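PDB 4Q0S: L-Ribose isomerase from Acinetobacter, which probably catalyses the reversible aldose-ketose isomerisation of L-ribose to L-ribulose in a cupin barrel that holds a cobalt ion and the sugar alcohol ribitol. Local coordinates for residues Y38-M44 / I76-L80; A93-E97 / I234-M240; V157-P162 / Y175-Y181. One frame throughout, in Å; residues are numbered along the deposited sequence.

Contact 1: residues Y38-M44 / I76-L80; sequences YPITEKM and IFESL
Phe77, Met44 and Ser79 carry most of the surface buried where loop 38-44 packs on strand 73-82. Residues 76-78 are extended and the chain turns a corner at Ser79, where Ser79 and Leu80 face Asp103 of the adjacent strand in a classic beta bulge. The loop makes an inverse gamma turn at Pro39 and takes helical phi/psi over 42-44, bringing the CA of Met44 to 5.7 Å from the CA of Phe77 and leaving Ile40 CA 6.9 Å from Ser79 CA. Phe77 (chi1 m) meets Ile40 CD1 through its CD2 at 3.6 Å, while Met44 O lies at the ring edge, 3.5 Å from Phe77 CD1; Val26, Ala29 and Ala30 of helix 19-35 also pack on this side chain. Met44 (m, t, p) points at the strand, its CE 3.9 Å from Phe77 CB and 3.7 Å from Ser79 CA. Ser79 OG lies 2.7 Å from Tyr38 OH. One water accepts from Glu78 N (3.1 Å) and donates to Met44 O (2.8 Å). The chemistry implies that both hydroxyls are satisfied at Asp103, Tyr38 OH at its carboxylate OD1 and Ser79 OG at its backbone O, while Phe77, Ile40 and Met44 fill the apolar side.

Contact 2: residues A93-E97 / I234-M240; sequences APYAE and IPSWLGM
Neither segment forms a regular helix or strand. Residues 93-97 coil through mostly helical phi/psi values; 234-240 leaves Ile234 extended, winds through 235-237 with a 3.0 Å hydrogen bond from Leu238 N to Pro235 O, and closes in a type II beta turn from Trp237 to Met240, with Gly239 at positive phi. The CA of Ala93 lies 7.2 Å from that of Ile234, and the CA of Glu97 7.1 Å from that of Trp237. Ile234 (m, t) sends CD1 to within 3.5 Å of Ala96 CB and 3.3 Å of Ala93 O. Trp237 (chi1 m, chi2 38°) brings CZ2 to 3.7 Å from Ala96 CB and 3.4 Å from Glu97 N. The contact thus joins two loops of the cupin fold, one linking strands 73-82 and 101-108, the other following strand 211-217, at a place where Leu150 of the second subunit packs on Ala93 and Ile234. No direct hydrogen bond crosses; a bridge is made instead by one water, which donates to Ala93 O and Glu97 OE1 (both 2.7 Å) and accepts from Glu97 N (2.9 Å) and Trp237 NE1 (3.2 Å). Glu97 (p, t) also places OE1 3.5 Å from Met240 CE, while its OE2 forms a salt bridge with Arg121.

Contact 3: residues V157-P162 / Y175-Y181; sequences VGSPWP and YEKLTSY
Trp161 packs against segment 175-181 of the same chain, which leads into strand 180-185 at the margin of one sheet of the cupin barrel. Its side chain (chi1 m, chi2 37°) starts away from 175-181 but returns, setting CH2 3.8 Å from Tyr175 CB and CD1 3.8 Å from Tyr181 CB. Phe136 of strand 132-137 also meets the indole. Next to it Pro162 lies over one face of the Tyr181 ring in a CH-pi contact, its CD 3.3 Å from the ring centroid and 7° off the normal; Tyr181 takes chi1 t, and its hydroxyl hydrogen-bonds to Glu134.

Around this centre the backbone is fixed by polar links. Residues 175-178 form a type I turn, with Leu178 N bonded to Tyr175 O at 2.9 Å. Leu178 then centres an inverse gamma turn, and Trp161 NE1 donates to Leu178 O at 2.6 Å. A water accepts from Trp161 N (2.8 Å) and donates to Thr179 O (2.9 Å). Ser159 and Tyr181 make a single antiparallel bridge, a hydrogen-bonded pair with their CA atoms 5.0 Å apart; Ser159 N reaches Tyr181 O at 2.9 Å, and the weak return bond from Tyr181 N to Ser159 O measures 2.7 Å. Before it, Gly158 turns at phi 71°, where a CB would crowd Tyr181 O. At the far edge Ser180 OG, with chi1 m, donates a very short 2.5 Å hydrogen bond to Val157 O.

How the contacts relate
The three contacts illustrate how loops are secured to a beta barrel in different settings. Contact 1 is the most buried, joining a loop to strand 73-82 of the six-stranded sheet, and Ile76 on that strand touches the bound ribitol. Contact 2 joins two loops and is partly buried; like contact 1 it lies within reach of the second subunit. Contact 3 is the most exposed, includes the start of edge strand 180-185, and meets no other chain of the assembly. It lies across the chain's centre from contact 1, about 31 Å away between centres. Beside apolar packing in all three, the distinguishing chemistry is hydroxyls paired at Asp103, a four-partner water, and backbone pairing joined to an indole hydrogen bond and CH-pi packing.

Contact 1: residues Y38-M44 / I76-L80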
loop_
_atom_site.group_PDB
_atom_site.type_symbol
_atom_site.label_atom_id
_atom_site.label_comp_id
_atom_site.label_asym_id
_atom_site.label_seq_id
_atom_site.Cartn_x
_atom_site.Cartn_y
_atom_site.Cartn_z
ATOM N N TYR A 38 3.896 6.334 4.509
ATOM C CA TYR A 38 4.688 6.947 5.575
ATOM C C TYR A 38 4.004 8.308 5.784
ATOM O O TYR A 38 3.689 9.004 4.818
ATOM C CB TYR A 38 6.156 7.138 5.165
ATOM C CG TYR A 38 7.042 7.444 6.357
ATOM C CD1 TYR A 38 7.399 6.438 7.263
ATOM C CD2 TYR A 38 7.446 8.748 6.630
ATOM C CE1 TYR A 38 8.136 6.731 8.418
ATOM C CE2 TYR A 38 8.176 9.053 7.781
ATOM C CZ TYR A 38 8.517 8.042 8.672
ATOM O OH TYR A 38 9.225 8.353 9.819
ATOM N N PRO A 39 3.761 8.698 7.046
ATOM C CA PRO A 39 3.101 9.973 7.353
ATOM C C PRO A 39 3.959 11.215 7.142
ATOM O O PRO A 39 4.447 11.812 8.099
ATOM C CB PRO A 39 2.693 9.797 8.812
ATOM C CG PRO A 39 3.861 9.013 9.366
ATOM C CD PRO A 39 4.099 7.968 8.283
ATOM N N ILE A 40 4.132 11.604 5.884
ATOM C CA ILE A 40 4.926 12.773 5.546
ATOM C C ILE A 40 4.091 14.055 5.547
ATOM O O ILE A 40 3.147 14.193 4.773
ATOM C CB ILE A 40 5.585 12.589 4.166
ATOM C CG1 ILE A 40 6.601 11.440 4.237
ATOM C CG2 ILE A 40 6.250 13.891 3.717
ATOM C CD1 ILE A 40 7.335 11.194 2.953
ATOM N N THR A 41 4.446 14.982 6.430
ATOM C CA THR A 41 3.755 16.262 6.541
ATOM C C THR A 41 4.485 17.306 5.698
ATOM O O THR A 41 5.596 17.064 5.232
ATOM C CB THR A 41 3.725 16.749 8.000
ATOM O OG1 THR A 41 5.065 16.816 8.505
ATOM C CG2 THR A 41 2.912 15.797 8.864
ATOM N N GLU A 42 3.862 18.463 5.505
ATOM C CA GLU A 42 4.469 19.523 4.707
ATOM C C GLU A 42 5.808 19.984 5.252
ATOM O O GLU A 42 6.759 20.160 4.499
ATOM C CB GLU A 42 3.539 20.729 4.614
ATOM C CG GLU A 42 2.397 20.559 3.650
ATOM C CD GLU A 42 1.470 21.758 3.647
ATOM O OE1 GLU A 42 1.962 22.888 3.424
ATOM O OE2 GLU A 42 0.255 21.567 3.868
ATOM N N LYS A 43 5.876 20.186 6.563
ATOM C CA LYS A 43 7.107 20.647 7.197
ATOM C C LYS A 43 8.272 19.676 7.000
ATOM O O LYS A 43 9.436 20.079 7.013
ATOM C CB LYS A 43 6.876 20.868 8.691
ATOM C CG LYS A 43 6.472 19.605 9.440
ATOM C CD LYS A 43 6.733 19.730 10.935
ATOM C CE LYS A 43 5.942 20.869 11.560
ATOM N NZ LYS A 43 6.205 20.976 13.027
ATOM N N MET A 44 7.963 18.397 6.816
ATOM C CA MET A 44 9.007 17.394 6.622
ATOM C C MET A 44 9.653 17.503 5.243
ATOM O O MET A 44 10.809 17.107 5.051
ATOM C CB MET A 44 8.424 15.993 6.833
ATOM C CG MET A 44 8.028 15.727 8.286
ATOM S SD MET A 44 6.954 14.303 8.508
ATOM C CE MET A 44 8.001 13.008 7.820
ATOM N N ILE A 76 16.087 12.029 3.815
ATOM C CA ILE A 76 15.549 11.594 5.093
ATOM C C ILE A 76 14.374 12.482 5.448
ATOM O O ILE A 76 14.497 13.706 5.448
ATOM C CB ILE A 76 16.587 11.695 6.238
ATOM C CG1 ILE A 76 17.784 10.784 5.947
ATOM C CG2 ILE A 76 15.936 11.297 7.561
ATOM C CD1 ILE A 76 18.891 10.858 7.005
ATOM N N PHE A 77 13.227 11.860 5.710
ATOM C CA PHE A 77 12.031 12.585 6.111
ATOM C C PHE A 77 11.806 12.137 7.546
ATOM O O PHE A 77 11.410 11.000 7.803
ATOM C CB PHE A 77 10.823 12.206 5.244
ATOM C CG PHE A 77 10.932 12.651 3.810
ATOM C CD1 PHE A 77 11.095 13.997 3.491
ATOM C CD2 PHE A 77 10.842 11.728 2.775
ATOM C CE1 PHE A 77 11.163 14.414 2.156
ATOM C CE2 PHE A 77 10.906 12.131 1.437
ATOM C CZ PHE A 77 11.066 13.476 1.128
ATOM N N GLU A 78 12.082 13.034 8.483
ATOM C CA GLU A 78 11.941 12.737 9.895
ATOM C C GLU A 78 10.541 13.054 10.414
ATOM O O GLU A 78 10.113 14.209 10.393
ATOM C CB GLU A 78 13.003 13.528 10.656
ATOM C CG GLU A 78 12.962 13.429 12.159
ATOM C CD GLU A 78 14.069 14.256 12.797
ATOM O OE1 GLU A 78 15.216 13.772 12.862
ATOM O OE2 GLU A 78 13.793 15.400 13.216
ATOM N N SER A 79 9.828 12.027 10.877
ATOM C CA SER A 79 8.469 12.213 11.390
ATOM C C SER A 79 8.447 12.357 12.905
ATOM O O SER A 79 7.453 12.798 13.486
ATOM C CB SER A 79 7.574 11.038 10.990
ATOM O OG SER A 79 7.969 9.837 11.639
ATOM N N LEU A 80 9.546 11.983 13.547
ATOM C CA LEU A 80 9.625 12.074 14.991
ATOM C C LEU A 80 11.060 12.075 15.499
ATOM O O LEU A 80 11.911 11.339 15.010
ATOM C CB LEU A 80 8.869 10.904 15.630
ATOM C CG LEU A 80 8.887 10.824 17.158
ATOM C CD1 LEU A 80 7.971 11.904 17.740
ATOM C CD2 LEU A 80 8.438 9.446 17.601
HETATM O O HOH W 1 12.146 15.885 7.211
#

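Contact 2: residues A93-E97 / I234-M240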
loop_
_atom_site.group_PDB
_atom_site.type_symbol
_atom_site.label_atom_id
_atom_site.label_comp_id
_atom_site.label_asym_id
_atom_site.label_seq_id
_atom_site.Cartn_x
_atom_site.Cartn_y
_atom_site.Cartn_z
ATOM N N ALA A 93 19.063 12.260 33.974
ATOM C CA ALA A 93 19.416 13.425 33.162
ATOM C C ALA A 93 20.685 13.297 32.312
ATOM O O ALA A 93 20.674 13.618 31.122
ATOM C CB ALA A 93 19.516 14.657 34.052
ATOM N N PRO A 94 21.797 12.842 32.908
ATOM C CA PRO A 94 23.030 12.712 32.127
ATOM C C PRO A 94 23.063 11.536 31.138
ATOM O O PRO A 94 23.969 11.442 30.311
ATOM C CB PRO A 94 24.105 12.603 33.207
ATOM C CG PRO A 94 23.395 11.868 34.301
ATOM C CD PRO A 94 22.037 12.542 34.332
ATOM N N TYR A 95 22.068 10.655 31.215
ATOM C CA TYR A 95 22.006 9.492 30.330
ATOM C C TYR A 95 20.796 9.507 29.395
ATOM O O TYR A 95 20.595 8.578 28.614
ATOM C CB TYR A 95 21.981 8.211 31.165
ATOM C CG TYR A 95 23.091 8.137 32.188
ATOM C CD1 TYR A 95 24.424 8.031 31.792
ATOM C CD2 TYR A 95 22.809 8.184 33.554
ATOM C CE1 TYR A 95 25.451 7.971 32.729
ATOM C CE2 TYR A 95 23.828 8.123 34.504
ATOM C CZ TYR A 95 25.147 8.017 34.083
ATOM O OH TYR A 95 26.160 7.949 35.015
ATOM N N ALA A 96 19.995 10.564 29.474
ATOM C CA ALA A 96 18.804 10.693 28.641
ATOM C C ALA A 96 19.150 10.748 27.150
ATOM O O ALA A 96 18.392 10.263 26.310
ATOM C CB ALA A 96 18.029 11.942 29.042
ATOM N N GLU A 97 20.299 11.341 26.843
ATOM C CA GLU A 97 20.781 11.496 25.476
ATOM C C GLU A 97 20.943 10.170 24.724
ATOM O O GLU A 97 21.090 10.161 23.504
ATOM C CB GLU A 97 22.116 12.246 25.491
ATOM C CG GLU A 97 23.208 11.534 26.285
ATOM C CD GLU A 97 24.366 12.448 26.636
ATOM O OE1 GLU A 97 24.162 13.371 27.452
ATOM O OE2 GLU A 97 25.473 12.248 26.093
ATOM N N ILE A 234 17.537 19.163 27.731
ATOM C CA ILE A 234 18.538 19.070 28.786
ATOM C C ILE A 234 19.711 19.938 28.348
ATOM O O ILE A 234 20.105 19.918 27.181
ATOM C CB ILE A 234 19.001 17.608 29.005
ATOM C CG1 ILE A 234 17.863 16.800 29.634
ATOM C CG2 ILE A 234 20.230 17.567 29.906
ATOM C CD1 ILE A 234 18.204 15.354 29.901
ATOM N N PRO A 235 20.272 20.732 29.277
ATOM C CA PRO A 235 21.402 21.626 29.005
ATOM C C PRO A 235 22.472 21.066 28.072
ATOM O O PRO A 235 22.701 21.607 26.990
ATOM C CB PRO A 235 21.935 21.923 30.400
ATOM C CG PRO A 235 20.669 22.006 31.194
ATOM C CD PRO A 235 19.889 20.801 30.700
ATOM N N SER A 236 23.117 19.979 28.489
ATOM C CA SER A 236 24.175 19.353 27.700
ATOM C C SER A 236 23.797 19.083 26.243
ATOM O O SER A 236 24.624 19.233 25.348
ATOM C CB SER A 236 24.618 18.044 28.359
ATOM O OG SER A 236 23.559 17.103 28.397
ATOM N N TRP A 237 22.553 18.682 26.005
ATOM C CA TRP A 237 22.087 18.389 24.652
ATOM C C TRP A 237 22.354 19.522 23.664
ATOM O O TRP A 237 22.474 19.287 22.462
ATOM C CB TRP A 237 20.589 18.088 24.669
ATOM C CG TRP A 237 20.230 16.786 25.316
ATOM C CD1 TRP A 237 20.806 16.228 26.423
ATOM C CD2 TRP A 237 19.163 15.910 24.937
ATOM N NE1 TRP A 237 20.160 15.062 26.760
ATOM C CE2 TRP A 237 19.145 14.845 25.864
ATOM C CE3 TRP A 237 18.214 15.925 23.904
ATOM C CZ2 TRP A 237 18.213 13.801 25.791
ATOM C CZ3 TRP A 237 17.287 14.890 23.832
ATOM C CH2 TRP A 237 17.295 13.842 24.772
ATOM N N LEU A 238 22.442 20.746 24.174
ATOM C CA LEU A 238 22.679 21.917 23.334
ATOM C C LEU A 238 23.982 21.832 22.543
ATOM O O LEU A 238 25.064 21.715 23.119
ATOM C CB LEU A 238 22.682 23.183 24.195
ATOM C CG LEU A 238 22.905 24.513 23.471
ATOM C CD1 LEU A 238 21.836 24.723 22.409
ATOM C CD2 LEU A 238 22.876 25.641 24.491
ATOM N N GLY A 239 23.865 21.894 21.219
ATOM C CA GLY A 239 25.032 21.825 20.357
ATOM C C GLY A 239 25.640 20.436 20.246
ATOM O O GLY A 239 26.506 20.190 19.406
ATOM N N MET A 240 25.187 19.525 21.099
ATOM C CA MET A 240 25.683 18.154 21.111
ATOM C C MET A 240 25.607 17.499 19.732
ATOM O O MET A 240 24.570 17.548 19.068
ATOM C CB MET A 240 24.875 17.335 22.114
ATOM C CG MET A 240 25.344 15.909 22.296
ATOM S SD MET A 240 24.234 15.022 23.402
ATOM C CE MET A 240 24.651 15.772 24.980
HETATM O O HOH W 2 21.750 13.097 28.698
#

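Contact 3: residues V157-P162 / Y175-Y181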
loop_
_atom_site.group_PDB
_atom_site.type_symbol
_atom_site.label_atom_id
_atom_site.label_comp_id
_atom_site.label_asym_id
_atom_site.label_seq_id
_atom_site.Cartn_x
_atom_site.Cartn_y
_atom_site.Cartn_z
ATOM N N VAL A 157 27.821 -11.306 13.471
ATOM C CA VAL A 157 28.956 -11.248 12.558
ATOM C C VAL A 157 28.554 -11.005 11.104
ATOM O O VAL A 157 29.283 -10.361 10.349
ATOM C CB VAL A 157 29.793 -12.538 12.665
ATOM C CG1 VAL A 157 30.830 -12.597 11.568
ATOM C CG2 VAL A 157 30.472 -12.575 14.020
ATOM N N GLY A 158 27.392 -11.509 10.710
ATOM C CA GLY A 158 26.950 -11.296 9.345
ATOM C C GLY A 158 27.759 -12.081 8.333
ATOM O O GLY A 158 28.368 -13.091 8.666
ATOM N N SER A 159 27.771 -11.611 7.093
ATOM C CA SER A 159 28.500 -12.284 6.029
ATOM C C SER A 159 29.545 -11.373 5.398
ATOM O O SER A 159 29.571 -10.165 5.640
ATOM C CB SER A 159 27.529 -12.728 4.931
ATOM O OG SER A 159 26.425 -13.428 5.469
ATOM N N PRO A 160 30.443 -11.952 4.593
ATOM C CA PRO A 160 31.446 -11.099 3.958
ATOM C C PRO A 160 30.733 -10.323 2.860
ATOM O O PRO A 160 29.596 -10.644 2.496
ATOM C CB PRO A 160 32.446 -12.102 3.390
ATOM C CG PRO A 160 31.595 -13.302 3.100
ATOM C CD PRO A 160 30.714 -13.378 4.325
ATOM N N TRP A 161 31.395 -9.302 2.336
ATOM C CA TRP A 161 30.820 -8.504 1.274
ATOM C C TRP A 161 30.689 -9.335 0.012
ATOM O O TRP A 161 31.497 -10.231 -0.240
ATOM C CB TRP A 161 31.733 -7.338 0.929
ATOM C CG TRP A 161 31.710 -6.176 1.840
ATOM C CD1 TRP A 161 31.585 -6.186 3.198
ATOM C CD2 TRP A 161 31.936 -4.815 1.466
ATOM N NE1 TRP A 161 31.728 -4.910 3.694
ATOM C CE2 TRP A 161 31.944 -4.050 2.650
ATOM C CE3 TRP A 161 32.137 -4.168 0.238
ATOM C CZ2 TRP A 161 32.145 -2.670 2.646
ATOM C CZ3 TRP A 161 32.338 -2.797 0.233
ATOM C CH2 TRP A 161 32.340 -2.062 1.431
ATOM N N PRO A 162 29.650 -9.071 -0.787
ATOM C CA PRO A 162 29.532 -9.843 -2.022
ATOM C C PRO A 162 30.579 -9.171 -2.912
ATOM O O PRO A 162 31.098 -8.110 -2.554
ATOM C CB PRO A 162 28.103 -9.555 -2.477
ATOM C CG PRO A 162 27.874 -8.152 -1.982
ATOM C CD PRO A 162 28.476 -8.206 -0.585
ATOM N N TYR A 175 35.388 2.673 3.938
ATOM C CA TYR A 175 34.607 1.451 4.123
ATOM C C TYR A 175 35.407 0.247 4.629
ATOM O O TYR A 175 34.825 -0.768 5.014
ATOM C CB TYR A 175 33.922 1.068 2.807
ATOM C CG TYR A 175 32.871 2.050 2.333
ATOM C CD1 TYR A 175 33.232 3.271 1.761
ATOM C CD2 TYR A 175 31.511 1.761 2.472
ATOM C CE1 TYR A 175 32.264 4.180 1.339
ATOM C CE2 TYR A 175 30.533 2.663 2.055
ATOM C CZ TYR A 175 30.914 3.870 1.490
ATOM O OH TYR A 175 29.947 4.769 1.089
ATOM N N GLU A 176 36.733 0.374 4.622
ATOM C CA GLU A 176 37.648 -0.685 5.045
ATOM C C GLU A 176 37.238 -1.508 6.260
ATOM O O GLU A 176 37.213 -2.733 6.201
ATOM C CB GLU A 176 39.037 -0.099 5.309
ATOM C CG GLU A 176 39.918 0.035 4.084
ATOM C CD GLU A 176 40.202 -1.302 3.430
ATOM O OE1 GLU A 176 39.424 -1.708 2.541
ATOM O OE2 GLU A 176 41.198 -1.952 3.816
ATOM N N LYS A 177 36.925 -0.834 7.359
ATOM C CA LYS A 177 36.548 -1.511 8.599
ATOM C C LYS A 177 35.130 -2.078 8.662
ATOM O O LYS A 177 34.799 -2.818 9.593
ATOM C CB LYS A 177 36.753 -0.565 9.789
ATOM C CG LYS A 177 38.203 -0.324 10.169
ATOM C CD LYS A 177 38.287 0.650 11.334
ATOM C CE LYS A 177 39.636 0.590 12.036
ATOM N NZ LYS A 177 40.773 0.959 11.154
ATOM N N LEU A 178 34.287 -1.727 7.696
ATOM C CA LEU A 178 32.911 -2.224 7.688
ATOM C C LEU A 178 32.871 -3.521 6.897
ATOM O O LEU A 178 32.223 -3.615 5.851
ATOM C CB LEU A 178 31.972 -1.180 7.066
ATOM C CG LEU A 178 31.799 0.098 7.894
ATOM C CD1 LEU A 178 33.132 0.838 8.013
ATOM C CD2 LEU A 178 30.746 0.992 7.240
ATOM N N THR A 179 33.552 -4.529 7.436
ATOM C CA THR A 179 33.683 -5.834 6.802
ATOM C C THR A 179 32.459 -6.750 6.853
ATOM O O THR A 179 32.317 -7.633 6.004
ATOM C CB THR A 179 34.899 -6.572 7.397
ATOM O OG1 THR A 179 34.681 -6.805 8.793
ATOM C CG2 THR A 179 36.146 -5.716 7.249
ATOM N N SER A 180 31.587 -6.559 7.839
ATOM C CA SER A 180 30.385 -7.382 7.932
ATOM C C SER A 180 29.339 -6.851 6.960
ATOM O O SER A 180 29.233 -5.645 6.740
ATOM C CB SER A 180 29.829 -7.381 9.358
ATOM O OG SER A 180 30.589 -8.241 10.192
ATOM N N TYR A 181 28.562 -7.758 6.386
ATOM C CA TYR A 181 27.560 -7.384 5.397
ATOM C C TYR A 181 26.273 -8.175 5.549
ATOM O O TYR A 181 26.284 -9.337 5.951
ATOM C CB TYR A 181 28.136 -7.615 3.998
ATOM C CG TYR A 181 27.122 -7.677 2.876
ATOM C CD1 TYR A 181 26.786 -6.538 2.142
ATOM C CD2 TYR A 181 26.521 -8.888 2.525
ATOM C CE1 TYR A 181 25.883 -6.607 1.075
ATOM C CE2 TYR A 181 25.617 -8.966 1.468
ATOM C CZ TYR A 181 25.305 -7.827 0.746
ATOM O OH TYR A 181 24.432 -7.914 -0.312
HETATM O O HOH W 3 24.420 -11.019 6.899
HETATM O O HOH W 4 33.707 -8.818 3.776
#